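Local coordinates for protein glutathione S-transferase domain (Xanthobacter autotrophicus, PDB 4HZ2) that binds glutathione and is probably a transferase of the glutathione S-transferase family, built as a dimer of two-domain subunits, at residues Lys36-His46 against Ser88-Thr99; Asp180-His188 against Trp206-Ile216. One frame throughout, in Å; residues are numbered along the deposited sequence. Where two conformers were deposited one is given.

Interaction 1 (Lys36-His46 against Ser88-Thr99); sequences KAAQILSLTGH and SNAILLHFAEGT. With GSH (glutathione), chain F.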
loop_
_atom_site.group_PDB
_atom_site.type_symbol
_atom_site.label_atom_id
_atom_site.label_comp_id
_atom_site.label_asym_id
_atom_site.label_seq_id
_atom_site.Cartn_x
_atom_site.Cartn_y
_atom_site.Cartn_z
ATOM N N LYS B 36 6.890 -1.610 13.145
ATOM C CA LYS B 36 7.758 -1.727 11.957
ATOM C C LYS B 36 8.884 -0.701 12.045
ATOM O O LYS B 36 10.050 -1.014 11.768
ATOM C CB LYS B 36 7.010 -1.472 10.643
ATOM C CG LYS B 36 5.933 -2.524 10.320
ATOM C CD LYS B 36 5.029 -2.025 9.205
ATOM C CE LYS B 36 3.852 -2.925 8.889
ATOM N NZ LYS B 36 2.999 -2.306 7.828
ATOM N N ALA B 37 8.502 0.528 12.392
ATOM C CA ALA B 37 9.467 1.624 12.421
ATOM C C ALA B 37 10.494 1.383 13.531
ATOM O O ALA B 37 11.709 1.471 13.286
ATOM C CB ALA B 37 8.793 2.994 12.606
ATOM N N ALA B 38 10.031 1.097 14.750
ATOM C CA ALA B 38 10.966 0.850 15.850
ATOM C C ALA B 38 11.879 -0.341 15.530
ATOM O O ALA B 38 13.103 -0.309 15.804
ATOM C CB ALA B 38 10.233 0.635 17.169
ATOM N N GLN B 39 11.294 -1.401 14.978
ATOM C CA GLN B 39 12.061 -2.600 14.735
ATOM C C GLN B 39 13.160 -2.393 13.699
ATOM O O GLN B 39 14.292 -2.867 13.892
ATOM C CB GLN B 39 11.118 -3.725 14.269
ATOM C CG GLN B 39 11.793 -5.072 14.064
ATOM C CD GLN B 39 12.311 -5.662 15.377
ATOM O OE1 GLN B 39 11.578 -6.352 16.132
ATOM N NE2 GLN B 39 13.572 -5.399 15.662
ATOM N N ILE B 40 12.863 -1.704 12.587
ATOM C CA ILE B 40 13.929 -1.496 11.596
ATOM C C ILE B 40 14.989 -0.506 12.110
ATOM O O ILE B 40 16.169 -0.653 11.802
ATOM C CB ILE B 40 13.382 -1.040 10.222
ATOM C CG1 ILE B 40 14.430 -1.216 9.137
ATOM C CG2 ILE B 40 12.820 0.376 10.288
ATOM C CD1 ILE B 40 14.835 -2.663 8.916
ATOM N N LEU B 41 14.582 0.494 12.885
ATOM C CA LEU B 41 15.583 1.399 13.499
ATOM C C LEU B 41 16.536 0.650 14.436
ATOM O O LEU B 41 17.766 0.849 14.420
ATOM C CB LEU B 41 14.907 2.561 14.230
ATOM C CG LEU B 41 14.226 3.557 13.303
ATOM C CD1 LEU B 41 13.577 4.685 14.087
ATOM C CD2 LEU B 41 15.239 4.127 12.323
ATOM N N SER B 42 15.980 -0.236 15.247
ATOM C CA SER B 42 16.815 -0.991 16.166
ATOM C C SER B 42 17.718 -1.968 15.398
ATOM O O SER B 42 18.906 -2.090 15.730
ATOM C CB SER B 42 15.980 -1.692 17.258
ATOM O OG SER B 42 15.248 -2.801 16.762
ATOM N N LEU B 43 17.180 -2.632 14.367
ATOM C CA LEU B 43 17.962 -3.588 13.561
ATOM C C LEU B 43 19.130 -2.909 12.838
ATOM O O LEU B 43 20.176 -3.521 12.587
ATOM C CB LEU B 43 17.070 -4.310 12.532
ATOM C CG LEU B 43 16.139 -5.349 13.152
ATOM C CD1 LEU B 43 15.075 -5.772 12.145
ATOM C CD2 LEU B 43 16.964 -6.551 13.622
ATOM N N THR B 44 18.956 -1.638 12.496
ATOM C CA THR B 44 19.979 -0.952 11.710
ATOM C C THR B 44 20.816 -0.004 12.580
ATOM O O THR B 44 21.593 0.804 12.070
ATOM C CB THR B 44 19.369 -0.195 10.513
ATOM O OG1 THR B 44 18.411 0.762 10.992
ATOM C CG2 THR B 44 18.709 -1.183 9.544
ATOM N N GLY B 45 20.671 -0.119 13.903
ATOM C CA GLY B 45 21.626 0.530 14.810
ATOM C C GLY B 45 21.309 1.970 15.150
ATOM O O GLY B 45 22.176 2.694 15.628
ATOM N N HIS B 46 20.073 2.395 14.910
ATOM C CA HIS B 46 19.700 3.777 15.200
ATOM C C HIS B 46 19.089 3.924 16.586
ATOM O O HIS B 46 18.134 3.218 16.917
ATOM C CB HIS B 46 18.704 4.305 14.158
ATOM C CG HIS B 46 19.296 4.472 12.795
ATOM N ND1 HIS B 46 19.173 3.513 11.814
ATOM C CD2 HIS B 46 20.035 5.474 12.259
ATOM C CE1 HIS B 46 19.796 3.921 10.724
ATOM N NE2 HIS B 46 20.334 5.105 10.969
ATOM N N SER B 88 4.641 3.526 7.294
ATOM C CA SER B 88 5.493 2.505 7.892
ATOM C C SER B 88 6.302 1.711 6.874
ATOM O O SER B 88 7.443 1.365 7.149
ATOM C CB SER B 88 4.693 1.573 8.820
ATOM O OG SER B 88 3.738 0.838 8.084
ATOM N N ASN B 89 5.708 1.358 5.729
ATOM C CA ASN B 89 6.457 0.550 4.781
ATOM C C ASN B 89 7.523 1.379 4.031
ATOM O O ASN B 89 8.572 0.840 3.598
ATOM C CB ASN B 89 5.526 -0.179 3.816
ATOM C CG ASN B 89 4.758 -1.343 4.483
ATOM O OD1 ASN B 89 4.934 -1.641 5.661
ATOM N ND2 ASN B 89 3.923 -2.008 3.703
ATOM N N ALA B 90 7.265 2.682 3.877
ATOM C CA ALA B 90 8.294 3.616 3.343
ATOM C C ALA B 90 9.410 3.783 4.357
ATOM O O ALA B 90 10.576 3.878 3.980
ATOM C CB ALA B 90 7.677 4.983 3.003
ATOM N N ILE B 91 9.071 3.790 5.644
ATOM C CA ILE B 91 10.112 3.859 6.703
ATOM C C ILE B 91 10.977 2.581 6.681
ATOM O O ILE B 91 12.204 2.618 6.816
ATOM C CB ILE B 91 9.469 4.085 8.078
ATOM C CG1 ILE B 91 8.885 5.503 8.127
ATOM C CG2 ILE B 91 10.476 3.879 9.225
ATOM C CD1 ILE B 91 7.842 5.724 9.208
ATOM N N LEU B 92 10.346 1.421 6.463
ATOM C CA LEU B 92 11.126 0.198 6.328
ATOM C C LEU B 92 12.087 0.297 5.151
ATOM O O LEU B 92 13.252 -0.055 5.274
ATOM C CB LEU B 92 10.220 -1.018 6.082
ATOM C CG LEU B 92 9.400 -1.611 7.260
ATOM C CD1 LEU B 92 8.377 -2.681 6.818
ATOM C CD2 LEU B 92 10.326 -2.101 8.409
ATOM N N LEU B 93 11.595 0.758 4.007
ATOM C CA LEU B 93 12.438 0.916 2.821
ATOM C C LEU B 93 13.545 1.930 3.035
ATOM O O LEU B 93 14.626 1.781 2.493
ATOM C CB LEU B 93 11.589 1.312 1.602
ATOM C CG LEU B 93 10.729 0.193 0.999
ATOM C CD1 LEU B 93 9.623 0.815 0.142
ATOM C CD2 LEU B 93 11.634 -0.714 0.162
ATOM N N HIS B 94 13.280 2.955 3.827
ATOM C CA HIS B 94 14.258 4.038 3.930
ATOM C C HIS B 94 15.482 3.588 4.731
ATOM O O HIS B 94 16.656 3.820 4.332
ATOM C CB HIS B 94 13.610 5.244 4.636
ATOM C CG HIS B 94 14.548 6.389 4.822
ATOM N ND1 HIS B 94 14.770 7.324 3.834
ATOM C CD2 HIS B 94 15.352 6.733 5.865
ATOM C CE1 HIS B 94 15.649 8.220 4.272
ATOM N NE2 HIS B 94 16.033 7.873 5.491
ATOM N N PHE B 95 15.209 3.001 5.898
ATOM C CA PHE B 95 16.285 2.538 6.786
ATOM C C PHE B 95 16.927 1.206 6.423
ATOM O O PHE B 95 18.051 0.938 6.831
ATOM C CB PHE B 95 15.820 2.549 8.238
ATOM C CG PHE B 95 15.556 3.937 8.738
ATOM C CD1 PHE B 95 14.254 4.424 8.783
ATOM C CD2 PHE B 95 16.619 4.788 9.075
ATOM C CE1 PHE B 95 13.988 5.711 9.193
ATOM C CE2 PHE B 95 16.360 6.096 9.496
ATOM C CZ PHE B 95 15.030 6.547 9.579
ATOM N N ALA B 96 16.229 0.358 5.658
ATOM C CA ALA B 96 16.816 -0.916 5.293
ATOM C C ALA B 96 17.744 -0.804 4.093
ATOM O O ALA B 96 18.540 -1.709 3.827
ATOM C CB ALA B 96 15.732 -1.925 5.043
ATOM N N GLU B 97 17.688 0.339 3.406
ATOM C CA GLU B 97 18.488 0.560 2.211
ATOM C C GLU B 97 19.968 0.360 2.526
ATOM O O GLU B 97 20.486 0.935 3.498
ATOM C CB GLU B 97 18.213 1.976 1.684
ATOM C CG GLU B 97 18.771 2.296 0.318
ATOM C CD GLU B 97 18.126 1.481 -0.792
ATOM O OE1 GLU B 97 18.853 0.656 -1.375
ATOM O OE2 GLU B 97 16.903 1.674 -1.096
ATOM N N GLY B 98 20.648 -0.460 1.719
ATOM C CA GLY B 98 22.092 -0.752 1.896
ATOM C C GLY B 98 22.417 -1.737 3.018
ATOM O O GLY B 98 23.582 -1.901 3.398
ATOM N N THR B 99 21.382 -2.380 3.565
ATOM C CA THR B 99 21.550 -3.438 4.572
ATOM C C THR B 99 21.034 -4.771 3.997
ATOM O O THR B 99 20.336 -4.785 2.990
ATOM C CB THR B 99 20.769 -3.140 5.880
ATOM O OG1 THR B 99 19.366 -3.467 5.722
ATOM C CG2 THR B 99 20.929 -1.683 6.281
HETATM N N1 GSH F . -0.426 3.424 5.551
HETATM C CA1 GSH F . -0.113 3.821 6.970
HETATM C C1 GSH F . 1.174 3.185 7.444
HETATM O O11 GSH F . 1.974 3.874 8.137
HETATM O O12 GSH F . 1.403 1.967 7.145
HETATM C CB1 GSH F . -1.237 3.439 7.928
HETATM C CG1 GSH F . -0.849 3.879 9.325
HETATM C CD1 GSH F . -2.036 3.923 10.261
HETATM O OE1 GSH F . -3.121 3.449 9.916
HETATM N N2 GSH F . -1.804 4.484 11.462
HETATM C CA2 GSH F . -2.843 4.540 12.491
HETATM C C2 GSH F . -3.221 5.966 12.792
HETATM O O2 GSH F . -2.344 6.850 12.870
HETATM C CB2 GSH F . -2.412 3.680 13.713
HETATM S SG2 GSH F . -1.865 1.954 13.340
HETATM N N3 GSH F . -4.520 6.240 12.963
HETATM C CA3 GSH F . -5.140 7.447 12.419
HETATM C C3 GSH F . -5.625 8.440 13.453
HETATM O O31 GSH F . -6.033 9.560 13.058
HETATM O O32 GSH F . -5.606 8.113 14.660
#
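Leu41 sets its CD2 methyl squarely over the ring of Phe95, 3.4 Å from CD2 to the ring centroid and only 3° off the normal, a CH-pi contact in the tight part of this helix pair. The helices 36-43 and 88-96 run almost parallel, their axes 9.0 Å apart. Within that spacing Ile40, a branched side chain suited to filling a groove, lays CB against Leu92 CD2 at 3.7 Å and sends CD1 on to Ala96 CB; CG1 lies anti to the backbone N (chi1 -164°), which carries CD1 there. The small Ala37 lets Ile91 CG2 approach, and Val77 of strand 76-78 touches Ala37, Ile91 and Phe95.

The looser side is made by the partly exposed Thr44, His46 and Thr99, with Thr44 CG2 4.0 Å from Thr99 CG2. Buried Phe95 presents its edge to the face of His46, planes at 67°. His46 ND1 donates in the ring plane to Thr44 OG1, which itself donates to Ile40 O. Gly45, with positive phi, ends the helix in a Schellman motif.

At the N-terminal end the contact turns polar. The extended Lys36 chain delivers NZ to Asn89 OD1 (3.0 Å) and Ser88 OG (3.2 Å); Glu119 adds a salt bridge to this buried ammonium and accepts from Asn89 ND2, and Asn33 OD1 of the glutathione site also bonds NZ. Ser88 bonds the glutathione carboxylate twice, N to O11 and OG to O12, both 2.8 Å, at the start of helix 88-96. This is the gamma-glutamyl end of the glutathione site in the thioredoxin-like N-terminal domain of the transferases.

Interaction 2 (Asp180-His188 against Trp206-Ile216); sequences DLALFAYTH and WVDRVAALPGI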
loop_
_atom_site.group_PDB
_atom_site.type_symbol
_atom_site.label_atom_id
_atom_site.label_comp_id
_atom_site.label_asym_id
_atom_site.label_seq_id
_atom_site.Cartn_x
_atom_site.Cartn_y
_atom_site.Cartn_z
ATOM N N ASP B 180 9.337 -9.783 5.210
ATOM C CA ASP B 180 8.959 -10.568 6.388
ATOM C C ASP B 180 8.578 -9.652 7.549
ATOM O O ASP B 180 7.605 -9.899 8.253
ATOM C CB ASP B 180 10.042 -11.562 6.811
ATOM C CG ASP B 180 10.484 -12.444 5.670
ATOM O OD1 ASP B 180 9.781 -13.446 5.330
ATOM O OD2 ASP B 180 11.497 -12.113 5.031
ATOM N N LEU B 181 9.371 -8.600 7.789
ATOM C CA LEU B 181 9.051 -7.675 8.880
ATOM C C LEU B 181 7.656 -7.043 8.696
ATOM O O LEU B 181 6.870 -7.001 9.648
ATOM C CB LEU B 181 10.113 -6.564 9.007
ATOM C CG LEU B 181 11.556 -6.977 9.326
ATOM C CD1 LEU B 181 12.475 -5.759 9.522
ATOM C CD2 LEU B 181 11.582 -7.873 10.568
ATOM N N ALA B 182 7.361 -6.574 7.475
ATOM C CA ALA B 182 6.110 -5.883 7.223
ATOM C C ALA B 182 4.901 -6.772 7.523
ATOM O O ALA B 182 3.917 -6.299 8.082
ATOM C CB ALA B 182 6.017 -5.334 5.800
ATOM N N LEU B 183 4.973 -8.052 7.142
ATOM C CA LEU B 183 3.836 -8.965 7.362
ATOM C C LEU B 183 3.860 -9.589 8.761
ATOM O O LEU B 183 2.813 -10.027 9.272
ATOM C CB LEU B 183 3.742 -10.019 6.249
ATOM C CG LEU B 183 3.130 -9.397 4.968
ATOM C CD1 LEU B 183 3.635 -10.040 3.688
ATOM C CD2 LEU B 183 1.605 -9.355 5.007
ATOM N N PHE B 184 5.032 -9.601 9.397
ATOM C CA PHE B 184 5.137 -10.120 10.755
ATOM C C PHE B 184 4.454 -9.175 11.749
ATOM O O PHE B 184 3.851 -9.617 12.737
ATOM C CB PHE B 184 6.596 -10.341 11.120
ATOM C CG PHE B 184 6.821 -10.894 12.502
ATOM C CD1 PHE B 184 6.917 -12.269 12.703
ATOM C CD2 PHE B 184 6.978 -10.032 13.614
ATOM C CE1 PHE B 184 7.184 -12.779 13.960
ATOM C CE2 PHE B 184 7.241 -10.548 14.871
ATOM C CZ PHE B 184 7.328 -11.925 15.043
ATOM N N ALA B 185 4.538 -7.868 11.466
ATOM C CA ALA B 185 4.081 -6.823 12.386
ATOM C C ALA B 185 2.723 -7.157 13.004
ATOM O O ALA B 185 2.578 -7.148 14.222
ATOM C CB ALA B 185 4.041 -5.471 11.657
ATOM N N TYR B 186 1.715 -7.413 12.169
ATOM C CA TYR B 186 0.405 -7.807 12.695
ATOM C C TYR B 186 0.173 -9.308 12.739
ATOM O O TYR B 186 -0.581 -9.788 13.587
ATOM C CB TYR B 186 -0.725 -7.117 11.914
ATOM C CG TYR B 186 -0.769 -5.637 12.214
ATOM C CD1 TYR B 186 -1.344 -5.157 13.391
ATOM C CD2 TYR B 186 -0.222 -4.726 11.328
ATOM C CE1 TYR B 186 -1.411 -3.797 13.663
ATOM C CE2 TYR B 186 -0.267 -3.370 11.595
ATOM C CZ TYR B 186 -0.854 -2.919 12.767
ATOM O OH TYR B 186 -0.895 -1.566 13.032
ATOM N N THR B 187 0.810 -10.058 11.835
ATOM C CA THR B 187 0.521 -11.502 11.779
ATOM C C THR B 187 0.933 -12.171 13.077
ATOM O O THR B 187 0.254 -13.119 13.532
ATOM C CB THR B 187 1.170 -12.199 10.561
ATOM O OG1 THR B 187 0.774 -11.518 9.363
ATOM C CG2 THR B 187 0.695 -13.655 10.445
ATOM N N HIS B 188 2.027 -11.721 13.694
ATOM C CA HIS B 188 2.471 -12.387 14.943
ATOM C C HIS B 188 1.466 -12.228 16.078
ATOM O O HIS B 188 1.471 -13.006 17.025
ATOM C CB HIS B 188 3.909 -12.022 15.372
ATOM C CG HIS B 188 4.052 -10.746 16.155
ATOM N ND1 HIS B 188 3.981 -9.493 15.565
ATOM C CD2 HIS B 188 4.365 -10.533 17.462
ATOM C CE1 HIS B 188 4.229 -8.565 16.485
ATOM N NE2 HIS B 188 4.453 -9.168 17.646
ATOM N N TRP B 206 6.546 -19.811 10.067
ATOM C CA TRP B 206 7.278 -18.629 9.618
ATOM C C TRP B 206 7.284 -17.589 10.745
ATOM O O TRP B 206 8.336 -16.985 11.033
ATOM C CB TRP B 206 6.636 -18.077 8.334
ATOM C CG TRP B 206 6.994 -16.694 7.991
ATOM C CD1 TRP B 206 8.095 -16.278 7.293
ATOM C CD2 TRP B 206 6.208 -15.532 8.264
ATOM N NE1 TRP B 206 8.061 -14.886 7.151
ATOM C CE2 TRP B 206 6.908 -14.411 7.734
ATOM C CE3 TRP B 206 4.989 -15.323 8.923
ATOM C CZ2 TRP B 206 6.412 -13.090 7.842
ATOM C CZ3 TRP B 206 4.487 -14.007 9.033
ATOM C CH2 TRP B 206 5.199 -12.905 8.493
ATOM N N VAL B 207 6.142 -17.400 11.414
ATOM C CA VAL B 207 6.107 -16.500 12.565
ATOM C C VAL B 207 7.198 -16.897 13.580
ATOM O O VAL B 207 7.976 -16.044 14.034
ATOM C CB VAL B 207 4.724 -16.437 13.254
ATOM C CG1 VAL B 207 4.844 -15.765 14.634
ATOM C CG2 VAL B 207 3.698 -15.737 12.355
ATOM N N ASP B 208 7.317 -18.191 13.879
ATOM C CA ASP B 208 8.329 -18.635 14.848
ATOM C C ASP B 208 9.756 -18.385 14.355
ATOM O O ASP B 208 10.647 -18.018 15.140
ATOM C CB ASP B 208 8.140 -20.105 15.225
ATOM C CG ASP B 208 6.834 -20.352 15.984
ATOM O OD1 ASP B 208 6.306 -19.410 16.612
ATOM O OD2 ASP B 208 6.325 -21.497 15.951
ATOM N N ARG B 209 9.982 -18.605 13.062
ATOM C CA ARG B 209 11.288 -18.415 12.417
ATOM C C ARG B 209 11.692 -16.953 12.494
ATOM O O ARG B 209 12.838 -16.616 12.831
ATOM C CB ARG B 209 11.147 -18.869 10.943
ATOM C CG ARG B 209 12.361 -18.927 10.060
ATOM C CD ARG B 209 11.917 -19.462 8.697
ATOM N NE ARG B 209 11.342 -20.802 8.819
ATOM C CZ ARG B 209 10.164 -21.197 8.335
ATOM N NH1 ARG B 209 9.383 -20.388 7.623
ATOM N NH2 ARG B 209 9.774 -22.450 8.546
ATOM N N VAL B 210 10.748 -16.067 12.193
ATOM C CA VAL B 210 11.059 -14.637 12.244
ATOM C C VAL B 210 11.305 -14.227 13.696
ATOM O O VAL B 210 12.278 -13.510 13.990
ATOM C CB VAL B 210 9.949 -13.762 11.602
ATOM C CG1 VAL B 210 10.221 -12.286 11.878
ATOM C CG2 VAL B 210 9.862 -14.031 10.103
ATOM N N ALA B 211 10.487 -14.720 14.614
ATOM C CA ALA B 211 10.625 -14.341 16.033
ATOM C C ALA B 211 11.975 -14.771 16.611
ATOM O O ALA B 211 12.471 -14.170 17.571
ATOM C CB ALA B 211 9.480 -14.917 16.868
ATOM N N ALA B 212 12.561 -15.827 16.044
ATOM C CA ALA B 212 13.832 -16.348 16.544
ATOM C C ALA B 212 15.045 -15.593 15.993
ATOM O O ALA B 212 16.178 -15.801 16.463
ATOM C CB ALA B 212 13.952 -17.832 16.240
ATOM N N LEU B 213 14.835 -14.718 15.009
ATOM C CA LEU B 213 15.965 -13.953 14.446
ATOM C C LEU B 213 16.576 -13.021 15.492
ATOM O O LEU B 213 15.847 -12.425 16.284
ATOM C CB LEU B 213 15.522 -13.141 13.223
ATOM C CG LEU B 213 15.161 -13.966 11.981
ATOM C CD1 LEU B 213 14.532 -13.047 10.941
ATOM C CD2 LEU B 213 16.412 -14.619 11.415
ATOM N N PRO B 214 17.916 -12.863 15.477
ATOM C CA PRO B 214 18.537 -11.924 16.401
ATOM C C PRO B 214 17.976 -10.505 16.254
ATOM O O PRO B 214 17.788 -10.011 15.138
ATOM C CB PRO B 214 20.028 -11.954 16.001
ATOM C CG PRO B 214 20.219 -13.251 15.299
ATOM C CD PRO B 214 18.902 -13.553 14.633
ATOM N N GLY B 215 17.662 -9.867 17.377
ATOM C CA GLY B 215 17.198 -8.480 17.339
ATOM C C GLY B 215 15.703 -8.263 17.173
ATOM O O GLY B 215 15.243 -7.125 17.295
ATOM N N ILE B 216 14.935 -9.331 16.914
ATOM C CA ILE B 216 13.492 -9.203 16.745
ATOM C C ILE B 216 12.789 -9.286 18.100
ATOM O O ILE B 216 13.054 -10.200 18.901
ATOM C CB ILE B 216 12.921 -10.301 15.791
ATOM C CG1 ILE B 216 13.577 -10.200 14.414
ATOM C CG2 ILE B 216 11.411 -10.205 15.681
ATOM C CD1 ILE B 216 13.277 -8.931 13.657
#
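Helices 180-187 and 206-211 cross steeply, at -110° with axes 10.7 Å apart, and two aromatic side chains pack as knobs into holes within the all-helical C-terminal domain of the glutathione transferase fold. Each helix supplies one of them. Phe184, its CG anti to the backbone N (chi1 -179°), reaches into the hole formed by Trp206, Val207, Val210 and Ala211. Val210 CG1 covers one ring face, 3.4 Å from Phe184 CD1, while His188 CB lies over the opposite face; Val207 O meets the ring edge instead. The beta-branched valines give compact, rigid walls, and Ala211 is small enough to leave room for the ring end.

Trp206 answers from the other helix, entering the hole among Asp180, Leu183, Phe184 and Thr187. Its far edge abuts the backbone of 180-188, with CH2 3.4 Å from Phe184 N, and Met161 and Leu165 of helix 144-165 also touch the indole. Beyond the helix, Ile216 brings CD1 to Leu181 CD2 at 3.7 Å. Asp180 is buried but well supplied: Thr177 N donates to OD2 and Leu171 N to OD1. Trp206 NE1 gives OD1 of Asp180 a second bond, 2.9 Å long and 161° at the hydrogen, reaching the oxygen on its anti side.

In the fold
Interaction 1 joins two helices of the N-terminal domain and interaction 2 two of the C-terminal domain, with centres about 14 Å apart. They meet at the domain interface: Gln39 NE2 probably donates to Gly215 O (2.9 Å), Lys36 CE packs on Ala182 O at 3.5 Å, and Leu43 CD1 touches Leu181 CD1 at 3.7 Å. The glutathione pocket draws on both. Ser88 of interaction 1 holds the ligand directly, whereas from interaction 2 Tyr186 touches it and bonds through its OH to Asn33 N. The side chain of Leu183 lies about 12 Å from a bound glutathione, while Tyr186 on the same helix reaches it.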